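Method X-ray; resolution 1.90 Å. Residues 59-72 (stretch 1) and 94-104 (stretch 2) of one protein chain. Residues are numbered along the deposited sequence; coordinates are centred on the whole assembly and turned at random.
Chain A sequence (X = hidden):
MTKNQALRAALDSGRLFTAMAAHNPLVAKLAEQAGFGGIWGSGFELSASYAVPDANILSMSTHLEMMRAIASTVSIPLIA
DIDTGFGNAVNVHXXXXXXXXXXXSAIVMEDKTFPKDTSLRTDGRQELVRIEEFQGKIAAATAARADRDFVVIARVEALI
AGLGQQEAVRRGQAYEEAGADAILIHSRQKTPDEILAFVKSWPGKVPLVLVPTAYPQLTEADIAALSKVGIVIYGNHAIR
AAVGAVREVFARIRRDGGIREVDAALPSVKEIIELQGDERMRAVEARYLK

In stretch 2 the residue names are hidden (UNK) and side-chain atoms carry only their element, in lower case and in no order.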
ATOM      1  N   SER A  59      -9.019  -3.084  -5.664  1.00 24.46           N
ATOM      2  CA  SER A  59      -9.041  -2.297  -4.440  1.00 24.88           C
ATOM      3  C   SER A  59      -9.107  -0.757  -4.675  1.00 23.81           C
ATOM      4  O   SER A  59      -8.494  -0.233  -5.572  1.00 22.24           O
ATOM      5  CB  SER A  59      -7.782  -2.646  -3.652  1.00 26.06           C
ATOM      6  OG  SER A  59      -7.350  -1.587  -2.810  1.00 32.37           O
ATOM      7  N   MET A  60      -9.839  -0.030  -3.856  1.00 23.03           N
ATOM      8  CA  MET A  60      -9.891   1.420  -4.039  1.00 24.53           C
ATOM      9  C   MET A  60      -8.494   2.030  -3.781  1.00 23.00           C
ATOM     10  O   MET A  60      -8.123   3.001  -4.381  1.00 19.98           O
ATOM     11  CB  MET A  60     -10.845   2.078  -3.052  1.00 25.94           C
ATOM     12  CG  MET A  60     -10.911   3.503  -3.340  1.00 31.49           C
ATOM     13  SD  MET A  60     -10.553   4.395  -1.909  1.00 42.77           S
ATOM     14  CE  MET A  60     -12.195   4.726  -1.629  1.00 35.81           C
ATOM     15  N   SER A  61      -7.781   1.462  -2.810  1.00 19.04           N
ATOM     16  CA  SER A  61      -6.434   1.926  -2.489  1.00 20.56           C
ATOM     17  C   SER A  61      -5.460   1.819  -3.720  1.00 18.50           C
ATOM     18  O   SER A  61      -4.617   2.708  -4.000  1.00 16.85           O
ATOM     19  CB  SER A  61      -5.960   1.094  -1.299  1.00 21.05           C
ATOM     20  OG  SER A  61      -4.656   1.446  -0.992  1.00 29.44           O
ATOM     21  N   THR A  62      -5.606   0.760  -4.495  1.00 18.07           N
ATOM     22  CA  THR A  62      -4.741   0.598  -5.630  1.00 17.75           C
ATOM     23  C   THR A  62      -5.011   1.766  -6.596  1.00 15.93           C
ATOM     24  O   THR A  62      -4.070   2.381  -7.109  1.00 16.50           O
ATOM     25  CB  THR A  62      -4.977  -0.744  -6.310  1.00 19.17           C
ATOM     26  OG1 THR A  62      -4.527  -1.788  -5.423  1.00 21.80           O
ATOM     27  CG2 THR A  62      -4.222  -0.838  -7.623  1.00 17.06           C
ATOM     28  N   HIS A  63      -6.278   2.103  -6.779  1.00 13.87           N
ATOM     29  CA  HIS A  63      -6.584   3.172  -7.684  1.00 14.91           C
ATOM     30  C   HIS A  63      -6.153   4.570  -7.142  1.00 15.03           C
ATOM     31  O   HIS A  63      -5.463   5.372  -7.846  1.00 15.49           O
ATOM     32  CB  HIS A  63      -8.084   3.119  -8.034  1.00 12.21           C
ATOM     33  CG  HIS A  63      -8.520   4.217  -8.969  1.00 14.36           C
ATOM     34  ND1 HIS A  63      -9.002   5.432  -8.535  1.00 12.19           N
ATOM     35  CD2 HIS A  63      -8.491   4.284 -10.326  1.00 14.08           C
ATOM     36  CE1 HIS A  63      -9.250   6.213  -9.571  1.00 15.21           C
ATOM     37  NE2 HIS A  63      -8.946   5.546 -10.677  1.00 15.30           N
ATOM     38  N   LEU A  64      -6.439   4.814  -5.871  1.00 14.82           N
ATOM     39  CA  LEU A  64      -6.088   6.092  -5.240  1.00 12.83           C
ATOM     40  C   LEU A  64      -4.584   6.278  -5.302  1.00 13.25           C
ATOM     41  O   LEU A  64      -4.115   7.362  -5.673  1.00 12.06           O
ATOM     42  CB  LEU A  64      -6.594   6.114  -3.766  1.00 13.35           C
ATOM     43  CG  LEU A  64      -6.040   7.315  -2.967  1.00 13.78           C
ATOM     44  CD1 LEU A  64      -6.595   8.623  -3.593  1.00 11.44           C
ATOM     45  CD2 LEU A  64      -6.500   7.226  -1.479  1.00 11.94           C
ATOM     46  N   GLU A  65      -3.802   5.230  -4.986  1.00 12.96           N
ATOM     47  CA  GLU A  65      -2.330   5.398  -5.059  1.00 14.45           C
ATOM     48  C   GLU A  65      -1.823   5.612  -6.508  1.00 13.84           C
ATOM     49  O   GLU A  65      -0.877   6.343  -6.719  1.00 13.09           O
ATOM     50  CB  GLU A  65      -1.620   4.216  -4.370  1.00 16.66           C
ATOM     51  CG  GLU A  65      -1.938   4.233  -2.876  1.00 20.54           C
ATOM     52  CD  GLU A  65      -1.676   5.666  -2.214  1.00 23.52           C
ATOM     53  OE1 GLU A  65      -0.622   6.327  -2.417  1.00 25.75           O
ATOM     54  OE2 GLU A  65      -2.499   6.121  -1.430  1.00 25.32           O
ATOM     55  N   MET A  66      -2.464   4.969  -7.480  1.00 13.26           N
ATOM     56  CA  MET A  66      -2.097   5.177  -8.866  1.00 12.53           C
ATOM     57  C   MET A  66      -2.411   6.636  -9.212  1.00 13.11           C
ATOM     58  O   MET A  66      -1.685   7.211 -10.004  1.00 13.89           O
ATOM     59  CB  MET A  66      -2.899   4.230  -9.817  1.00  9.73           C
ATOM     60  CG  MET A  66      -2.495   4.423 -11.320  1.00 13.05           C
ATOM     61  SD  MET A  66      -0.681   4.468 -11.561  1.00 17.67           S
ATOM     62  CE  MET A  66      -0.366   2.656 -11.390  1.00 12.05           C
ATOM     63  N   MET A  67      -3.495   7.218  -8.687  1.00 12.45           N
ATOM     64  CA  MET A  67      -3.811   8.612  -9.034  1.00 15.02           C
ATOM     65  C   MET A  67      -2.725   9.502  -8.476  1.00 14.30           C
ATOM     66  O   MET A  67      -2.283  10.450  -9.138  1.00 14.90           O
ATOM     67  CB  MET A  67      -5.187   9.079  -8.514  1.00 14.10           C
ATOM     68  CG  MET A  67      -6.400   8.307  -9.107  1.00 12.74           C
ATOM     69  SD  MET A  67      -6.436   8.272 -10.942  1.00 15.80           S
ATOM     70  CE  MET A  67      -5.831   6.647 -11.324  1.00 13.02           C
ATOM     71  N   ARG A  68      -2.305   9.232  -7.240  1.00 13.05           N
ATOM     72  CA  ARG A  68      -1.216  10.012  -6.622  1.00 13.43           C
ATOM     73  C   ARG A  68       0.058  10.006  -7.466  1.00 13.38           C
ATOM     74  O   ARG A  68       0.683  11.055  -7.714  1.00 13.62           O
ATOM     75  CB  ARG A  68      -0.836   9.451  -5.236  1.00 11.81           C
ATOM     76  CG  ARG A  68      -0.290  10.540  -4.326  1.00 13.90           C
ATOM     77  CD  ARG A  68       0.304   9.922  -3.019  1.00 16.96           C
ATOM     78  NE  ARG A  68      -0.790   9.160  -2.370  1.00 17.76           N
ATOM     79  CZ  ARG A  68      -1.834   9.716  -1.753  1.00 19.18           C
ATOM     80  NH1 ARG A  68      -1.966  11.071  -1.635  1.00 15.61           N
ATOM     81  NH2 ARG A  68      -2.819   8.908  -1.324  1.00 15.23           N
ATOM     82  N   ALA A  69       0.451   8.806  -7.867  1.00 13.42           N
ATOM     83  CA  ALA A  69       1.627   8.635  -8.665  1.00 14.69           C
ATOM     84  C   ALA A  69       1.479   9.366 -10.034  1.00 14.15           C
ATOM     85  O   ALA A  69       2.403   9.998 -10.488  1.00 17.41           O
ATOM     86  CB  ALA A  69       1.872   7.071  -8.867  1.00 13.77           C
ATOM     87  N   ILE A  70       0.323   9.248 -10.684  1.00 15.18           N
ATOM     88  CA  ILE A  70       0.147   9.964 -11.964  1.00 15.45           C
ATOM     89  C   ILE A  70       0.193  11.501 -11.763  1.00 16.11           C
ATOM     90  O   ILE A  70       0.847  12.214 -12.497  1.00 15.34           O
ATOM     91  CB  ILE A  70      -1.213   9.610 -12.624  1.00 12.71           C
ATOM     92  CG1 ILE A  70      -1.155   8.168 -13.173  1.00 14.63           C
ATOM     93  CG2 ILE A  70      -1.567  10.709 -13.750  1.00 12.08           C
ATOM     94  CD1 ILE A  70      -2.491   7.620 -13.656  1.00 15.03           C
ATOM     95  N   ALA A  71      -0.514  12.018 -10.752  1.00 14.93           N
ATOM     96  CA  ALA A  71      -0.533  13.446 -10.558  1.00 16.28           C
ATOM     97  C   ALA A  71       0.873  13.966 -10.208  1.00 18.10           C
ATOM     98  O   ALA A  71       1.171  15.090 -10.532  1.00 17.07           O
ATOM     99  CB  ALA A  71      -1.569  13.827  -9.464  1.00 14.96           C
ATOM    100  N   SER A  72       1.734  13.150  -9.589  1.00 17.42           N
ATOM    101  CA  SER A  72       3.067  13.622  -9.221  1.00 19.81           C
ATOM    102  C   SER A  72       4.020  13.571 -10.405  1.00 20.80           C
ATOM    103  O   SER A  72       5.160  14.038 -10.346  1.00 22.86           O
ATOM    104  CB  SER A  72       3.632  12.777  -8.053  1.00 20.61           C
ATOM    105  OG  SER A  72       3.836  11.432  -8.470  1.00 25.03           O
ATOM    106  N   UNK A  94     -15.777  10.814   2.767  1.00 18.63           N
ATOM    107  CA  UNK A  94     -14.470  10.433   3.258  1.00 19.35           C
ATOM    108  C   UNK A  94     -13.485  10.175   2.119  1.00 19.20           C
ATOM    109  O   UNK A  94     -12.296  10.370   2.277  1.00 20.39           O
ATOM    110  c   UNK A  94     -16.449   9.337   5.814  1.00 22.27           C
ATOM    111  c   UNK A  94     -15.103   9.459   5.553  1.00 22.86           C
ATOM    112  c   UNK A  94     -16.996   9.653   7.108  1.00 28.17           C
ATOM    113  c   UNK A  94     -14.789  10.226   7.881  1.00 27.31           C
ATOM    114  c   UNK A  94     -14.267   9.903   6.586  1.00 23.77           C
ATOM    115  o   UNK A  94     -16.669  10.445   9.383  1.00 30.37           O
ATOM    116  c   UNK A  94     -14.546   9.163   4.159  1.00 19.26           C
ATOM    117  c   UNK A  94     -16.149  10.098   8.137  1.00 27.76           C
ATOM    118  N   UNK A  95     -13.999   9.747   0.988  1.00 17.45           N
ATOM    119  CA  UNK A  95     -13.188   9.408  -0.138  1.00 18.72           C
ATOM    120  C   UNK A  95     -12.726  10.610  -0.975  1.00 18.15           C
ATOM    121  O   UNK A  95     -11.597  10.669  -1.336  1.00 17.23           O
ATOM    122  c   UNK A  95     -14.008   8.398  -1.029  1.00 21.22           C
ATOM    123  c   UNK A  95     -13.665   8.543  -2.425  1.00 24.27           C
ATOM    124  c   UNK A  95     -13.689   7.007  -0.584  1.00 23.95           C
ATOM    125  N   UNK A  96     -13.602  11.573  -1.228  1.00 16.54           N
ATOM    126  CA  UNK A  96     -13.258  12.738  -2.072  1.00 16.72           C
ATOM    127  C   UNK A  96     -12.028  13.550  -1.639  1.00 18.89           C
ATOM    128  O   UNK A  96     -11.124  13.811  -2.447  1.00 17.33           O
ATOM    129  c   UNK A  96     -14.209  15.002  -2.875  1.00 16.73           C
ATOM    130  c   UNK A  96     -14.573  13.609  -2.304  1.00 18.34           C
ATOM    131  c   UNK A  96     -15.481  12.810  -3.337  1.00 14.72           C
ATOM    132  N   UNK A  97     -11.919  13.867  -0.353  1.00 18.11           N
ATOM    133  CA  UNK A  97     -10.764  14.627   0.114  1.00 18.44           C
ATOM    134  C   UNK A  97      -9.462  13.800  -0.130  1.00 18.16           C
ATOM    135  O   UNK A  97      -8.411  14.375  -0.317  1.00 19.61           O
ATOM    136  c   UNK A  97     -12.917  13.650   0.698  1.00 19.27           C
ATOM    137  c   UNK A  97     -11.059  14.849   1.629  1.00 18.72           C
ATOM    138  c   UNK A  97     -12.558  14.716   1.726  1.00 17.95           C
ATOM    139  N   UNK A  98      -9.540  12.471  -0.116  1.00 15.01           N
ATOM    140  CA  UNK A  98      -8.326  11.686  -0.411  1.00 16.62           C
ATOM    141  C   UNK A  98      -7.882  11.808  -1.860  1.00 15.58           C
ATOM    142  O   UNK A  98      -6.696  11.972  -2.114  1.00 14.73           O
ATOM    143  o   UNK A  98     -10.109   8.224   2.002  1.00 24.99           O
ATOM    144  c   UNK A  98      -8.509  10.222  -0.070  1.00 17.40           C
ATOM    145  n   UNK A  98      -7.925   7.750   1.703  1.00 21.21           N
ATOM    146  c   UNK A  98      -8.588  10.018   1.419  1.00 17.65           C
ATOM    147  c   UNK A  98      -8.928   8.585   1.742  1.00 22.15           C
ATOM    148  N   UNK A  99      -8.838  11.785  -2.779  1.00 15.43           N
ATOM    149  CA  UNK A  99      -8.529  11.959  -4.220  1.00 18.36           C
ATOM    150  C   UNK A  99      -8.005  13.393  -4.470  1.00 17.33           C
ATOM    151  O   UNK A  99      -7.000  13.592  -5.152  1.00 16.57           O
ATOM    152  c   UNK A  99      -9.763   7.371  -5.830  1.00 18.07           C
ATOM    153  c   UNK A  99      -9.816  10.196  -5.365  1.00 17.29           C
ATOM    154  o   UNK A  99      -9.886   5.999  -6.109  1.00 15.65           O
ATOM    155  c   UNK A  99     -10.456   7.885  -4.727  1.00 17.09           C
ATOM    156  c   UNK A  99      -9.085   8.257  -6.695  1.00 15.45           C
ATOM    157  c   UNK A  99      -9.746  11.650  -5.057  1.00 18.21           C
ATOM    158  c   UNK A  99     -10.487   9.303  -4.493  1.00 16.09           C
ATOM    159  c   UNK A  99      -9.129   9.669  -6.469  1.00 16.47           C
ATOM    160  N   UNK A 100      -8.644  14.384  -3.842  1.00 17.02           N
ATOM    161  CA  UNK A 100      -8.163  15.778  -3.950  1.00 17.25           C
ATOM    162  C   UNK A 100      -6.739  15.897  -3.406  1.00 17.74           C
ATOM    163  O   UNK A 100      -5.828  16.409  -4.080  1.00 16.71           O
ATOM    164  c   UNK A 100      -9.710  19.169  -2.765  1.00 20.49           C
ATOM    165  c   UNK A 100      -9.076  16.735  -3.169  1.00 17.90           C
ATOM    166  c   UNK A 100      -8.691  18.213  -3.392  1.00 21.11           C
ATOM    167  o   UNK A 100     -10.563  18.706  -1.984  1.00 25.63           O
ATOM    168  o   UNK A 100      -9.655  20.383  -3.029  1.00 24.61           O
ATOM    169  N   UNK A 101      -6.518  15.352  -2.214  1.00 18.17           N
ATOM    170  CA  UNK A 101      -5.187  15.402  -1.634  1.00 18.64           C
ATOM    171  C   UNK A 101      -4.182  14.629  -2.493  1.00 18.99           C
ATOM    172  O   UNK A 101      -2.995  15.019  -2.501  1.00 17.68           O
ATOM    173  c   UNK A 101      -5.196  14.854  -0.204  1.00 17.85           C
ATOM    174  N   UNK A 102      -4.626  13.576  -3.202  1.00 17.04           N
ATOM    175  CA  UNK A 102      -3.719  12.801  -4.096  1.00 17.71           C
ATOM    176  C   UNK A 102      -3.284  13.656  -5.336  1.00 18.24           C
ATOM    177  O   UNK A 102      -2.317  13.319  -6.047  1.00 17.69           O
ATOM    178  c   UNK A 102      -4.410  11.477  -4.569  1.00 16.24           C
ATOM    179  N   UNK A 103      -4.012  14.758  -5.585  1.00 16.81           N
ATOM    180  CA  UNK A 103      -3.664  15.662  -6.653  1.00 15.82           C
ATOM    181  C   UNK A 103      -4.596  15.574  -7.860  1.00 16.12           C
ATOM    182  O   UNK A 103      -4.287  16.169  -8.882  1.00 18.24           O
ATOM    183  N   UNK A 104      -5.665  14.786  -7.780  1.00 15.40           N
ATOM    184  CA  UNK A 104      -6.667  14.774  -8.879  1.00 16.91           C
ATOM    185  C   UNK A 104      -7.382  16.152  -8.965  1.00 17.64           C
ATOM    186  O   UNK A 104      -7.606  16.820  -7.921  1.00 18.81           O
ATOM    187  c   UNK A 104      -7.703  13.689  -8.633  1.00 15.89           C
TER
HETATM  188  O   HOH W   1       0.321  13.408  -6.398  1.00 16.74           O
HETATM  189  O   HOH W   2      -4.754  11.146  -0.336  1.00 21.69           O
HETATM  190  O   HOH W   3      -0.320  13.260  -2.038  1.00 27.94           O

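Position 94 carries one carbon followed by a six-carbon ring bearing an oxygen, the signature of a phenol, and lies out of reach of stretch 1: Tyr94.

At position 95 a single carbon carries two more, three in all, a beta-branched aliphatic group near the end of Met60. This is Val95, a compact, buried apolar residue suited to a site beside a methionine side chain. Position 96 has the same forked three-carbon pattern, so it is Val96, buried but out of reach of stretch 1.

The three carbons of position 97 close a ring onto the backbone nitrogen, which identifies Pro97. Its nitrogen has no hydrogen to give to the preceding turn, and the helix is kinked here.

Position 98 has three carbons in a chain, the third bearing one oxygen and one nitrogen: a primary amide. Its CB points toward stretch 1 and the side chain packs against Leu64. This is Gln98, exposed, so its polar end can remain near solvent.

Position 99 again shows one carbon and a six-carbon ring with an oxygen. The ring sits among Met60, His63, Leu64 and Met67, and the oxygen reaches the imidazole, so this is Tyr99. Its OH lies 2.6 Å from ND1 of His63 in a hydrogen bond in which either could be the donor. CD1 of Leu64 stands over one ring face, 3.8 Å from the centroid of the Tyr99 ring and almost on its normal, a CH-pi contact, while CG of Met67 meets the ring edge at CE1 of Tyr99, 3.6 Å away. A tyrosine suits the site because its flat ring fills an apolar pocket while its hydroxyl satisfies a buried histidine nitrogen.

Position 100 has three carbons in line, the last carrying two oxygens, and points away from stretch 1: Glu100. Its carboxylate is bonded elsewhere in the structure.

Position 101 has one side-chain carbon, exposed and not packed against stretch 1: Ala101. Position 102 also has one, a CB that points toward stretch 1, lying 3.7 Å from CD1 of Leu64 and over one face of the Arg68 guanidinium. It is Ala102; so small a side chain accompanies a CA-CA distance to Arg68 of just 4.5 Å.

Position 103 has no side-chain atoms: Gly103. Its positive phi belongs to a Schellman motif, and a CB would jam against the preceding carbonyl and clash with CB of Ala71. Position 104, with one carbon, is Ala104, buried but not in direct contact.

The two helices run at 27° to one another, 9.1 Å apart at their closest; the two stretches bury 552 Å², both sides summed. Tyr99 is the knob in a hole of stretch 1. Toward the C-terminal ends, the backbones draw close: CA of Arg68 makes a CA-H...O contact with O of Ala102 at 3.5 Å, and water 1 donates to both Arg68 O and Ala102 O. Waters 2 and 3 link Arg68 NH1 to the carbonyls of Gln98 and Ala101.

Stretch 2, residues 94-104: YVVPQYEAAGA
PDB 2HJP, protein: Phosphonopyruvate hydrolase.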